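Local atomic coordinates of bacillaene synthase decarboxylase PksI (Bacillus subtilis, PDB entry 4Q1K), a protein that decarboxylates a 3-methylglutaconyl group tethered to the synthase PksL to a 3-methylcrotonyl group during biosynthesis of the antibiotic bacillaene. Residues D136-S141 / V194-L199; Q121-G126 / R142-T147; I34-M39 / I73-D78; M131-D136 / T162-K167. The protein carries 1 engineered substitution. One frame throughout, in Å; residues are numbered along the deposited sequence.

Contact 1: D136-S141 / V194-L199; sequences DIVILS and VPFKVL
F196 turns one face of its ring to V138, whose CB sits 3.8 Å from the centroid of the F196 ring and only 13° off its normal, a CH-pi contact over the centre. L140 comes to the same ring differently: its CD1 lies in the ring plane, at the edge, 3.9 Å from F196 CD2. With chi1 of -54° F196 CG is anti to its carbonyl carbon, and the ring lies against the face of the strand that carries V138 and L140. Next along, L140 CB meets V198 CG2 at 4.1 Å, while on the face of I139 and L199 the methyl I139 CG2 reaches L199 CD1 at 4.3 Å.

The backbones fix this register. L140 N donates to K197 O (3.0 Å) and L140 O accepts from L199 N (2.9 Å), a parallel bridge of L140 with V198. One step earlier the chains have parted, and a water fills in, donating to V138 O (2.8 Å) and accepting from K197 N (2.9 Å).

Further out, I139 and L199 both rest on Y207 of helix 201-215, L140 on L189 of helix 186-192, and F196 on L169 of helix 161-169 in its own chain and on S172 of the second subunit. The pair is the parallel edge of the main sheet of the crotonase fold, with 197-199 outermost within the chain and 137-141 backed by strand 116-120.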
loop_
_atom_site.group_PDB
_atom_site.type_symbol
_atom_site.label_atom_id
_atom_site.label_comp_id
_atom_site.label_asym_id
_atom_site.label_seq_id
_atom_site.Cartn_x
_atom_site.Cartn_y
_atom_site.Cartn_z
ATOM N N ASP B 136 -8.867 11.414 -8.558
ATOM C CA ASP B 136 -8.215 11.607 -7.258
ATOM C C ASP B 136 -9.017 10.812 -6.225
ATOM O O ASP B 136 -8.476 10.368 -5.238
ATOM C CB ASP B 136 -8.393 13.105 -6.929
ATOM C CG ASP B 136 -7.708 13.965 -7.999
ATOM O OD1 ASP B 136 -6.433 13.868 -8.094
ATOM O OD2 ASP B 136 -8.402 14.491 -8.893
ATOM N N ILE B 137 -10.313 10.639 -6.495
ATOM C CA ILE B 137 -11.195 9.849 -5.584
ATOM C C ILE B 137 -11.939 8.833 -6.396
ATOM O O ILE B 137 -12.543 9.227 -7.449
ATOM C CB ILE B 137 -12.190 10.736 -4.845
ATOM C CG1 ILE B 137 -11.372 11.560 -3.838
ATOM C CG2 ILE B 137 -13.110 9.830 -3.970
ATOM C CD1 ILE B 137 -12.109 12.785 -3.310
ATOM N N VAL B 138 -11.842 7.554 -6.057
ATOM C CA VAL B 138 -12.569 6.543 -6.929
ATOM C C VAL B 138 -13.675 5.897 -6.104
ATOM O O VAL B 138 -13.393 5.500 -5.005
ATOM C CB VAL B 138 -11.573 5.454 -7.378
ATOM C CG1 VAL B 138 -12.362 4.294 -8.102
ATOM C CG2 VAL B 138 -10.460 6.108 -8.292
ATOM N N ILE B 139 -14.883 5.711 -6.613
ATOM C CA ILE B 139 -15.916 4.993 -5.806
ATOM C C ILE B 139 -16.404 3.843 -6.671
ATOM O O ILE B 139 -16.702 4.073 -7.824
ATOM C CB ILE B 139 -17.148 5.940 -5.608
ATOM C CG1 ILE B 139 -16.715 7.222 -4.852
ATOM C CG2 ILE B 139 -18.229 5.207 -4.766
ATOM C CD1 ILE B 139 -17.715 8.397 -5.128
ATOM N N LEU B 140 -16.491 2.629 -6.165
ATOM C CA LEU B 140 -16.970 1.529 -6.949
ATOM C C LEU B 140 -18.385 1.102 -6.515
ATOM O O LEU B 140 -18.792 1.408 -5.398
ATOM C CB LEU B 140 -16.078 0.286 -6.749
ATOM C CG LEU B 140 -14.561 0.480 -6.957
ATOM C CD1 LEU B 140 -13.887 -0.904 -6.693
ATOM C CD2 LEU B 140 -14.266 1.022 -8.353
ATOM N N SER B 141 -19.065 0.371 -7.414
ATOM C CA SER B 141 -20.339 -0.244 -7.099
ATOM C C SER B 141 -20.124 -1.728 -6.730
ATOM O O SER B 141 -19.373 -2.490 -7.352
ATOM C CB SER B 141 -21.224 -0.196 -8.354
ATOM O OG SER B 141 -22.051 -1.373 -8.421
ATOM N N VAL B 194 -9.402 -2.997 -0.796
ATOM C CA VAL B 194 -9.057 -1.758 -1.593
ATOM C C VAL B 194 -9.474 -0.533 -0.791
ATOM O O VAL B 194 -10.399 -0.605 0.092
ATOM C CB VAL B 194 -9.712 -1.742 -2.956
ATOM C CG1 VAL B 194 -9.233 -2.929 -3.789
ATOM C CG2 VAL B 194 -11.249 -1.726 -2.858
ATOM N N PRO B 195 -8.752 0.564 -0.974
ATOM C CA PRO B 195 -9.031 1.810 -0.178
ATOM C C PRO B 195 -10.225 2.603 -0.715
ATOM O O PRO B 195 -10.568 3.680 -0.135
ATOM C CB PRO B 195 -7.731 2.625 -0.407
ATOM C CG PRO B 195 -7.307 2.217 -1.792
ATOM C CD PRO B 195 -7.552 0.723 -1.834
ATOM N N PHE B 196 -10.760 2.196 -1.844
ATOM C CA PHE B 196 -11.901 2.945 -2.421
ATOM C C PHE B 196 -13.187 2.616 -1.655
ATOM O O PHE B 196 -13.401 1.472 -1.229
ATOM C CB PHE B 196 -12.237 2.474 -3.861
ATOM C CG PHE B 196 -11.056 2.508 -4.794
ATOM C CD1 PHE B 196 -10.025 3.422 -4.586
ATOM C CD2 PHE B 196 -10.940 1.567 -5.814
ATOM C CE1 PHE B 196 -8.937 3.473 -5.449
ATOM C CE2 PHE B 196 -9.826 1.587 -6.637
ATOM C CZ PHE B 196 -8.819 2.521 -6.437
ATOM N N LYS B 197 -14.044 3.633 -1.528
ATOM C CA LYS B 197 -15.410 3.426 -1.074
ATOM C C LYS B 197 -16.133 2.523 -2.044
ATOM O O LYS B 197 -16.044 2.779 -3.241
ATOM C CB LYS B 197 -16.142 4.754 -1.096
ATOM C CG LYS B 197 -17.500 4.619 -0.336
ATOM C CD LYS B 197 -17.242 4.645 1.168
ATOM C CE LYS B 197 -18.616 4.510 1.858
ATOM N NZ LYS B 197 -18.505 4.782 3.320
ATOM N N VAL B 198 -16.766 1.457 -1.529
ATOM C CA VAL B 198 -17.572 0.582 -2.382
ATOM C C VAL B 198 -19.033 0.645 -1.874
ATOM O O VAL B 198 -19.263 0.396 -0.665
ATOM C CB VAL B 198 -17.052 -0.855 -2.343
ATOM C CG1 VAL B 198 -17.900 -1.711 -3.285
ATOM C CG2 VAL B 198 -15.547 -0.862 -2.825
ATOM N N LEU B 199 -20.007 0.864 -2.773
ATOM C CA LEU B 199 -21.417 1.057 -2.353
ATOM C C LEU B 199 -22.327 0.340 -3.328
ATOM O O LEU B 199 -21.922 0.086 -4.473
ATOM C CB LEU B 199 -21.803 2.582 -2.473
ATOM C CG LEU B 199 -21.047 3.462 -1.458
ATOM C CD1 LEU B 199 -21.369 4.923 -1.784
ATOM C CD2 LEU B 199 -21.709 3.145 -0.121
HETATM O O HOH W 1 -13.398 6.312 -2.353
#

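Contact 2: Q121-G126 / R142-T147; sequences QGHGIG and RESVYT
Y146 lays its ring alongside the glycine-rich backbone of 121-126. Its chi1 of -60° sets CG anti to the carbonyl carbon and brings the ring back beside G124 and G122, with CD1 of Y146 3.6 Å from G124 N and 3.8 Å from G124 CA. The phenol oxygen is gripped from outside these segments, by M120 O and S141 N, which pins the far end of the ring.

Two branches meet on the other face of the sheet. T147 keeps OG1 anti to its own N (chi1 172°), where G182 O takes it up; CG2 is left in the crowded position and touches I125 CG2 at 3.9 Å. These strands, 123-125 and 145-147, form the parallel pair of the small second sheet of the crotonase fold, completed by 183-185. Three backbone bonds join them: G124 N to V145 O (2.9 Å), T147 N to G124 O (3.0 Å) and G126 N to T147 O (2.8 Å). The last holds G126 at the N-cap of helix 127-133, the helix whose start lends an oxyanion-hole N-H in related crotonases.

S144 OG comes to 3.3 Å from G122 CA, and R201 NH2 is bonded to that oxygen.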
loop_
_atom_site.group_PDB
_atom_site.type_symbol
_atom_site.label_atom_id
_atom_site.label_comp_id
_atom_site.label_asym_id
_atom_site.label_seq_id
_atom_site.Cartn_x
_atom_site.Cartn_y
_atom_site.Cartn_z
ATOM N N GLN B 121 -20.407 3.816 -11.054
ATOM C CA GLN B 121 -21.671 3.194 -10.585
ATOM C C GLN B 121 -21.936 1.871 -11.368
ATOM O O GLN B 121 -22.753 1.036 -10.933
ATOM C CB GLN B 121 -22.854 4.169 -10.730
ATOM C CG GLN B 121 -23.622 4.142 -12.062
ATOM C CD GLN B 121 -22.765 4.396 -13.327
ATOM O OE1 GLN B 121 -21.662 4.986 -13.295
ATOM N NE2 GLN B 121 -23.266 3.897 -14.441
ATOM N N GLY B 122 -21.314 1.761 -12.525
ATOM C CA GLY B 122 -21.432 0.568 -13.398
ATOM C C GLY B 122 -20.101 -0.067 -13.717
ATOM O O GLY B 122 -19.062 0.251 -13.096
ATOM N N HIS B 123 -20.125 -1.002 -14.658
ATOM C CA HIS B 123 -18.899 -1.767 -14.940
ATOM C C HIS B 123 -17.755 -0.904 -15.485
ATOM O O HIS B 123 -18.005 0.084 -16.214
ATOM C CB HIS B 123 -19.193 -2.847 -15.960
ATOM C CG HIS B 123 -20.374 -3.679 -15.563
ATOM N ND1 HIS B 123 -21.552 -3.719 -16.308
ATOM C CD2 HIS B 123 -20.587 -4.423 -14.459
ATOM C CE1 HIS B 123 -22.414 -4.521 -15.699
ATOM N NE2 HIS B 123 -21.847 -4.961 -14.579
ATOM N N GLY B 124 -16.532 -1.292 -15.133
ATOM C CA GLY B 124 -15.377 -0.555 -15.540
ATOM C C GLY B 124 -14.436 -1.620 -16.123
ATOM O O GLY B 124 -13.908 -2.499 -15.391
ATOM N N ILE B 125 -14.230 -1.554 -17.433
ATOM C CA ILE B 125 -13.566 -2.630 -18.167
ATOM C C ILE B 125 -12.351 -2.029 -18.947
ATOM O O ILE B 125 -12.503 -1.052 -19.681
ATOM C CB ILE B 125 -14.538 -3.262 -19.208
ATOM C CG1 ILE B 125 -15.784 -3.789 -18.470
ATOM C CG2 ILE B 125 -13.828 -4.357 -20.049
ATOM C CD1 ILE B 125 -16.953 -4.044 -19.377
ATOM N N GLY B 126 -11.174 -2.624 -18.736
ATOM C CA GLY B 126 -9.976 -2.342 -19.452
ATOM C C GLY B 126 -9.615 -0.898 -19.332
ATOM O O GLY B 126 -9.497 -0.363 -18.251
ATOM N N ARG B 142 -20.799 -2.155 -5.664
ATOM C CA ARG B 142 -20.600 -3.479 -5.195
ATOM C C ARG B 142 -20.915 -4.571 -6.238
ATOM O O ARG B 142 -20.252 -5.647 -6.271
ATOM C CB ARG B 142 -21.592 -3.623 -3.978
ATOM C CG ARG B 142 -21.242 -4.800 -3.086
ATOM C CD ARG B 142 -22.092 -4.863 -1.775
ATOM N NE ARG B 142 -21.949 -3.708 -0.856
ATOM C CZ ARG B 142 -22.848 -3.453 0.106
ATOM N NH1 ARG B 142 -23.913 -4.238 0.250
ATOM N NH2 ARG B 142 -22.688 -2.447 0.943
ATOM N N GLU B 143 -21.987 -4.328 -7.040
ATOM C CA GLU B 143 -22.512 -5.368 -7.916
ATOM C C GLU B 143 -21.966 -5.241 -9.366
ATOM O O GLU B 143 -22.162 -6.139 -10.180
ATOM C CB GLU B 143 -24.072 -5.406 -7.846
ATOM C CG GLU B 143 -24.784 -4.184 -8.404
ATOM C CD GLU B 143 -25.053 -3.124 -7.321
ATOM O OE1 GLU B 143 -24.040 -2.498 -6.786
ATOM O OE2 GLU B 143 -26.240 -2.909 -6.968
ATOM N N SER B 144 -21.155 -4.211 -9.618
ATOM C CA SER B 144 -20.530 -4.054 -10.953
ATOM C C SER B 144 -19.248 -4.838 -11.082
ATOM O O SER B 144 -18.578 -5.149 -10.025
ATOM C CB SER B 144 -20.233 -2.582 -11.162
ATOM O OG SER B 144 -21.546 -1.909 -11.251
ATOM N N VAL B 145 -18.827 -5.057 -12.329
ATOM C CA VAL B 145 -17.583 -5.787 -12.653
ATOM C C VAL B 145 -16.449 -4.854 -13.033
ATOM O O VAL B 145 -16.673 -3.886 -13.736
ATOM C CB VAL B 145 -17.859 -6.817 -13.733
ATOM C CG1 VAL B 145 -16.562 -7.465 -14.159
ATOM C CG2 VAL B 145 -18.747 -7.897 -13.106
ATOM N N TYR B 146 -15.253 -5.102 -12.485
ATOM C CA TYR B 146 -14.052 -4.255 -12.778
ATOM C C TYR B 146 -12.972 -5.183 -13.272
ATOM O O TYR B 146 -12.732 -6.218 -12.681
ATOM C CB TYR B 146 -13.590 -3.460 -11.555
ATOM C CG TYR B 146 -14.759 -2.551 -11.113
ATOM C CD1 TYR B 146 -15.058 -1.383 -11.802
ATOM C CD2 TYR B 146 -15.584 -2.932 -10.028
ATOM C CE1 TYR B 146 -16.200 -0.627 -11.473
ATOM C CE2 TYR B 146 -16.698 -2.186 -9.675
ATOM C CZ TYR B 146 -17.025 -1.042 -10.447
ATOM O OH TYR B 146 -18.069 -0.265 -10.106
ATOM N N THR B 147 -12.311 -4.813 -14.383
ATOM C CA THR B 147 -11.244 -5.736 -14.827
ATOM C C THR B 147 -10.203 -4.907 -15.615
ATOM O O THR B 147 -10.559 -3.980 -16.310
ATOM C CB THR B 147 -11.806 -6.855 -15.700
ATOM O OG1 THR B 147 -10.747 -7.632 -16.260
ATOM C CG2 THR B 147 -12.567 -6.270 -16.895
#

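Contact 3: I34-M39 / I73-D78; sequences IIQVKM and ILTGYD
V37 and I73 are joined by the shortest of four backbone hydrogen bonds, V37 N to I73 O at 2.6 Å. The others alternate with it along the strands: I73 N to I35 O (2.9 Å) before it, T75 N to V37 O (2.9 Å) and M39 N to T75 O (2.8 Å) after it, the last nearly straight at 175°. The bridges pair Q36 with I73, V37 with L74 and K38 with T75.

Apolar contacts gather on the face of V37 and L74. There V37 CG1 meets L74 CD1 at 3.8 Å, and M39, bent at its last torsion (chi3 -74°), swings CE round to 4.0 Å from the same L74 CD1. Helix 50-65 covers V37 from this side; it is the connection of the beta-alpha-beta unit whose two parallel strands, 34-39 and 71-75, are neighbours in the main crotonase sheet. The opposite face, with Q36 and I73, is roofed by L205 of helix 201-215.

Polar and mixed contacts lie where the strands end. The extended chain of K38 runs past G76, its CG 3.5 Å from G76 O, and crosses the Y77 side chain at about a right angle, CE to Y77 CB 3.9 Å. M39 O lies in the plane of the Y77 ring, at its edge. T75 OG1 is bonded to A119 O of the next strand.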
loop_
_atom_site.group_PDB
_atom_site.type_symbol
_atom_site.label_atom_id
_atom_site.label_comp_id
_atom_site.label_asym_id
_atom_site.label_seq_id
_atom_site.Cartn_x
_atom_site.Cartn_y
_atom_site.Cartn_z
ATOM N N ILE B 34 -19.562 22.657 -8.948
ATOM C CA ILE B 34 -19.414 21.209 -9.177
ATOM C C ILE B 34 -19.966 20.921 -10.569
ATOM O O ILE B 34 -21.172 21.258 -10.864
ATOM C CB ILE B 34 -20.344 20.429 -8.201
ATOM C CG1 ILE B 34 -19.942 20.858 -6.767
ATOM C CG2 ILE B 34 -20.160 18.893 -8.428
ATOM C CD1 ILE B 34 -20.740 20.141 -5.653
ATOM N N ILE B 35 -19.150 20.220 -11.358
ATOM C CA ILE B 35 -19.511 19.893 -12.742
ATOM C C ILE B 35 -19.518 18.351 -12.820
ATOM O O ILE B 35 -18.553 17.704 -12.393
ATOM C CB ILE B 35 -18.498 20.537 -13.736
ATOM C CG1 ILE B 35 -18.890 20.372 -15.206
ATOM C CG2 ILE B 35 -17.049 20.084 -13.483
ATOM C CD1 ILE B 35 -20.221 20.940 -15.525
ATOM N N GLN B 36 -20.583 17.836 -13.374
ATOM C CA GLN B 36 -20.741 16.392 -13.619
ATOM C C GLN B 36 -20.536 16.091 -15.086
ATOM O O GLN B 36 -21.137 16.749 -15.970
ATOM C CB GLN B 36 -22.081 15.896 -13.079
ATOM C CG GLN B 36 -22.364 14.404 -13.358
ATOM C CD GLN B 36 -23.735 14.063 -12.788
ATOM O OE1 GLN B 36 -23.866 13.956 -11.591
ATOM N NE2 GLN B 36 -24.742 14.035 -13.602
ATOM N N VAL B 37 -19.611 15.157 -15.348
ATOM C CA VAL B 37 -19.338 14.662 -16.726
ATOM C C VAL B 37 -19.968 13.256 -16.842
ATOM O O VAL B 37 -19.474 12.325 -16.249
ATOM C CB VAL B 37 -17.832 14.632 -17.048
ATOM C CG1 VAL B 37 -17.530 14.084 -18.480
ATOM C CG2 VAL B 37 -17.231 16.055 -16.920
ATOM N N LYS B 38 -21.118 13.144 -17.528
ATOM C CA LYS B 38 -21.800 11.856 -17.586
ATOM C C LYS B 38 -21.574 11.242 -18.971
ATOM O O LYS B 38 -22.092 11.754 -19.988
ATOM C CB LYS B 38 -23.291 12.064 -17.434
ATOM C CG LYS B 38 -24.030 10.721 -17.541
ATOM C CD LYS B 38 -25.500 10.938 -17.210
ATOM C CE LYS B 38 -26.358 9.694 -17.440
ATOM N NZ LYS B 38 -27.698 10.178 -17.020
ATOM N N MET B 39 -20.950 10.079 -18.990
ATOM C CA MET B 39 -20.712 9.320 -20.243
ATOM C C MET B 39 -21.989 8.517 -20.538
ATOM O O MET B 39 -22.454 7.724 -19.679
ATOM C CB MET B 39 -19.569 8.323 -19.977
ATOM C CG MET B 39 -18.303 9.119 -19.705
ATOM S SD MET B 39 -16.862 8.074 -19.489
ATOM C CE MET B 39 -17.210 7.414 -17.821
ATOM N N ILE B 73 -17.303 15.419 -11.190
ATOM C CA ILE B 73 -17.778 14.031 -11.031
ATOM C C ILE B 73 -17.844 13.412 -12.442
ATOM O O ILE B 73 -18.581 13.898 -13.266
ATOM C CB ILE B 73 -19.187 13.990 -10.410
ATOM C CG1 ILE B 73 -19.215 14.680 -9.009
ATOM C CG2 ILE B 73 -19.713 12.539 -10.344
ATOM C CD1 ILE B 73 -20.649 14.923 -8.488
ATOM N N LEU B 74 -17.071 12.358 -12.636
ATOM C CA LEU B 74 -17.004 11.585 -13.900
ATOM C C LEU B 74 -17.820 10.300 -13.650
ATOM O O LEU B 74 -17.551 9.555 -12.689
ATOM C CB LEU B 74 -15.562 11.220 -14.304
ATOM C CG LEU B 74 -15.376 10.283 -15.491
ATOM C CD1 LEU B 74 -15.944 11.043 -16.741
ATOM C CD2 LEU B 74 -13.883 10.053 -15.672
ATOM N N THR B 75 -18.861 10.070 -14.463
ATOM C CA THR B 75 -19.720 8.888 -14.167
ATOM C C THR B 75 -20.306 8.362 -15.438
ATOM O O THR B 75 -20.187 9.043 -16.506
ATOM C CB THR B 75 -20.868 9.277 -13.176
ATOM O OG1 THR B 75 -21.469 8.077 -12.612
ATOM C CG2 THR B 75 -21.997 10.194 -13.849
ATOM N N GLY B 76 -20.997 7.220 -15.362
ATOM C CA GLY B 76 -21.551 6.561 -16.570
ATOM C C GLY B 76 -23.073 6.665 -16.601
ATOM O O GLY B 76 -23.654 7.605 -16.038
ATOM N N TYR B 77 -23.740 5.700 -17.245
ATOM C CA TYR B 77 -25.173 5.639 -17.234
ATOM C C TYR B 77 -25.558 4.209 -16.851
ATOM O O TYR B 77 -24.818 3.255 -17.193
ATOM C CB TYR B 77 -25.780 6.061 -18.635
ATOM C CG TYR B 77 -25.540 4.934 -19.647
ATOM C CD1 TYR B 77 -26.556 3.975 -19.913
ATOM C CD2 TYR B 77 -24.302 4.792 -20.267
ATOM C CE1 TYR B 77 -26.337 2.903 -20.786
ATOM C CE2 TYR B 77 -24.059 3.699 -21.117
ATOM C CZ TYR B 77 -25.078 2.776 -21.350
ATOM O OH TYR B 77 -24.831 1.705 -22.196
ATOM N N ASP B 78 -26.719 4.094 -16.188
ATOM C CA ASP B 78 -27.309 2.765 -15.850
ATOM C C ASP B 78 -26.231 1.866 -15.270
ATOM O O ASP B 78 -25.587 2.230 -14.279
ATOM C CB ASP B 78 -27.960 2.127 -17.102
ATOM C CG ASP B 78 -29.247 2.876 -17.526
ATOM O OD1 ASP B 78 -29.724 3.755 -16.752
ATOM O OD2 ASP B 78 -29.739 2.596 -18.633
#

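Contact 4: M131-D136 / T162-K167; sequences MGLFAD and TFIVPK
The C-terminal end of helix 127-133, just before the chain enters strand 137-141 of the crotonase core, packs here on helix 161-169, with L133 and F134 meeting F163, I164 and V165. I164 is the centre of it. Its CG1 stands over the middle of the F134 ring, 3.7 Å from the centroid and 8° off the normal, a CH-pi contact. The rest of the isoleucine spreads over the same face: I164 CB is 3.6 Å from F134 CZ, I164 CD1 3.7 Å from F134 CD1 and I164 CG2 3.8 Å from F134 CE2. This spread follows from chi1 of -159°, which turns CG1 anti to the backbone N and leaves CG2 between N and the carbonyl carbon.

F163 adds a looser touch, with F134 CE1 near the plane of its ring, at the edge, 4.5 Å from F163 CD2. To one side L133 CD1 meets V165 CG2 at 3.7 Å, and L133 O lies 3.5 Å from I164 CG1.

Around this, L238 of helix 220-252 packs on F134, and helix 171-180 takes up V165. Near its start, helix 161-169 reaches the subunit interface: T162 OG1 is bonded to H229 NE2 of the third subunit.

No hydrogen bond spans the two segments, so across them the pairing is one of apolar contacts and the CH-pi contact on the F134 ring. L133 O, with I164 CG1 close beside it, accepts a hydrogen bond from K168 NZ and so is satisfied within the apolar contact, probably with the help of the lysine's charge.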
loop_
_atom_site.group_PDB
_atom_site.type_symbol
_atom_site.label_atom_id
_atom_site.label_comp_id
_atom_site.label_asym_id
_atom_site.label_seq_id
_atom_site.Cartn_x
_atom_site.Cartn_y
_atom_site.Cartn_z
ATOM N N MET B 131 -8.985 4.528 -16.905
ATOM C CA MET B 131 -9.278 5.971 -16.959
ATOM C C MET B 131 -9.864 6.459 -15.632
ATOM O O MET B 131 -9.485 7.575 -15.145
ATOM C CB MET B 131 -10.253 6.286 -18.121
ATOM C CG MET B 131 -10.714 7.760 -18.025
ATOM S SD MET B 131 -11.961 8.023 -19.364
ATOM C CE MET B 131 -13.307 7.034 -18.709
ATOM N N GLY B 132 -10.738 5.645 -14.993
ATOM C CA GLY B 132 -11.344 6.009 -13.725
ATOM C C GLY B 132 -10.321 6.020 -12.603
ATOM O O GLY B 132 -10.384 6.870 -11.747
ATOM N N LEU B 133 -9.346 5.126 -12.660
ATOM C CA LEU B 133 -8.344 5.017 -11.566
ATOM C C LEU B 133 -7.429 6.218 -11.510
ATOM O O LEU B 133 -6.754 6.462 -10.469
ATOM C CB LEU B 133 -7.466 3.742 -11.727
ATOM C CG LEU B 133 -8.257 2.459 -11.616
ATOM C CD1 LEU B 133 -7.249 1.315 -11.891
ATOM C CD2 LEU B 133 -8.831 2.313 -10.183
ATOM N N PHE B 134 -7.299 7.012 -12.604
ATOM C CA PHE B 134 -6.518 8.226 -12.518
ATOM C C PHE B 134 -7.211 9.377 -11.854
ATOM O O PHE B 134 -6.612 10.426 -11.638
ATOM C CB PHE B 134 -6.166 8.683 -13.921
ATOM C CG PHE B 134 -4.927 7.978 -14.488
ATOM C CD1 PHE B 134 -3.638 8.399 -14.104
ATOM C CD2 PHE B 134 -5.053 6.894 -15.381
ATOM C CE1 PHE B 134 -2.483 7.751 -14.579
ATOM C CE2 PHE B 134 -3.925 6.297 -15.925
ATOM C CZ PHE B 134 -2.629 6.710 -15.494
ATOM N N ALA B 135 -8.482 9.211 -11.506
ATOM C CA ALA B 135 -9.217 10.271 -10.708
ATOM C C ALA B 135 -8.699 10.265 -9.262
ATOM O O ALA B 135 -8.015 9.354 -8.816
ATOM C CB ALA B 135 -10.718 9.959 -10.698
ATOM N N ASP B 136 -8.867 11.414 -8.558
ATOM C CA ASP B 136 -8.215 11.607 -7.258
ATOM C C ASP B 136 -9.017 10.812 -6.225
ATOM O O ASP B 136 -8.476 10.368 -5.238
ATOM C CB ASP B 136 -8.393 13.105 -6.929
ATOM C CG ASP B 136 -7.708 13.965 -7.999
ATOM O OD1 ASP B 136 -6.433 13.868 -8.094
ATOM O OD2 ASP B 136 -8.402 14.491 -8.893
ATOM N N THR B 162 -0.137 -0.091 -16.055
ATOM C CA THR B 162 0.899 -0.733 -15.157
ATOM C C THR B 162 1.487 0.251 -14.168
ATOM O O THR B 162 2.186 -0.142 -13.216
ATOM C CB THR B 162 2.086 -1.322 -16.013
ATOM O OG1 THR B 162 2.786 -0.215 -16.668
ATOM C CG2 THR B 162 1.516 -2.262 -17.109
ATOM N N PHE B 163 1.161 1.531 -14.308
ATOM C CA PHE B 163 1.622 2.512 -13.300
ATOM C C PHE B 163 0.447 2.772 -12.322
ATOM O O PHE B 163 0.620 2.717 -11.093
ATOM C CB PHE B 163 1.969 3.792 -14.061
ATOM C CG PHE B 163 2.246 4.946 -13.136
ATOM C CD1 PHE B 163 3.418 4.944 -12.400
ATOM C CD2 PHE B 163 1.295 5.950 -12.932
ATOM C CE1 PHE B 163 3.720 6.005 -11.536
ATOM C CE2 PHE B 163 1.567 6.973 -12.003
ATOM C CZ PHE B 163 2.791 6.984 -11.296
ATOM N N ILE B 164 -0.781 3.028 -12.853
ATOM C CA ILE B 164 -1.873 3.534 -11.968
ATOM C C ILE B 164 -2.512 2.427 -11.142
ATOM O O ILE B 164 -3.009 2.667 -10.025
ATOM C CB ILE B 164 -2.897 4.364 -12.774
ATOM C CG1 ILE B 164 -3.724 5.329 -11.840
ATOM C CG2 ILE B 164 -3.808 3.416 -13.520
ATOM C CD1 ILE B 164 -2.906 6.372 -11.062
ATOM N N VAL B 165 -2.496 1.202 -11.660
ATOM C CA VAL B 165 -3.062 0.106 -10.854
ATOM C C VAL B 165 -2.247 -0.173 -9.532
ATOM O O VAL B 165 -2.848 -0.189 -8.496
ATOM C CB VAL B 165 -3.392 -1.156 -11.745
ATOM C CG1 VAL B 165 -3.952 -2.299 -10.822
ATOM C CG2 VAL B 165 -4.411 -0.797 -12.897
ATOM N N PRO B 166 -0.919 -0.371 -9.601
ATOM C CA PRO B 166 -0.135 -0.491 -8.384
ATOM C C PRO B 166 -0.268 0.806 -7.556
ATOM O O PRO B 166 -0.286 0.758 -6.340
ATOM C CB PRO B 166 1.307 -0.668 -8.875
ATOM C CG PRO B 166 1.235 -1.008 -10.364
ATOM C CD PRO B 166 -0.127 -0.537 -10.852
ATOM N N LYS B 167 -0.212 1.978 -8.229
ATOM C CA LYS B 167 -0.266 3.231 -7.408
ATOM C C LYS B 167 -1.582 3.280 -6.523
ATOM O O LYS B 167 -1.557 3.768 -5.396
ATOM C CB LYS B 167 -0.269 4.382 -8.451
ATOM C CG LYS B 167 -0.312 5.773 -7.812
ATOM C CD LYS B 167 0.740 5.938 -6.758
ATOM C CE LYS B 167 2.145 5.926 -7.312
ATOM N NZ LYS B 167 3.112 6.557 -6.341
#

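From the N terminus, contact 3 closes first, its loop being helix 50-65 between two strands of the main sheet. The other three come later and interlock: contact 2 opens at 121-126, contact 4 at 131-136 and contact 1 at 136-141, and they close in the same order, at 142-147, 162-167 and 194-199, so each pair crosses and none nests. Contacts 4 and 1 share D136, where helix gives way to strand. Q121 ties contact 2 to contact 3 by side-chain bonds to G76 and D78, and R142 N meets L199 O between contacts 2 and 1. M39 touches M131, bringing contact 3 against contact 4. Together they tie the main sheet and the small sheet to helices 127-133 and 161-169.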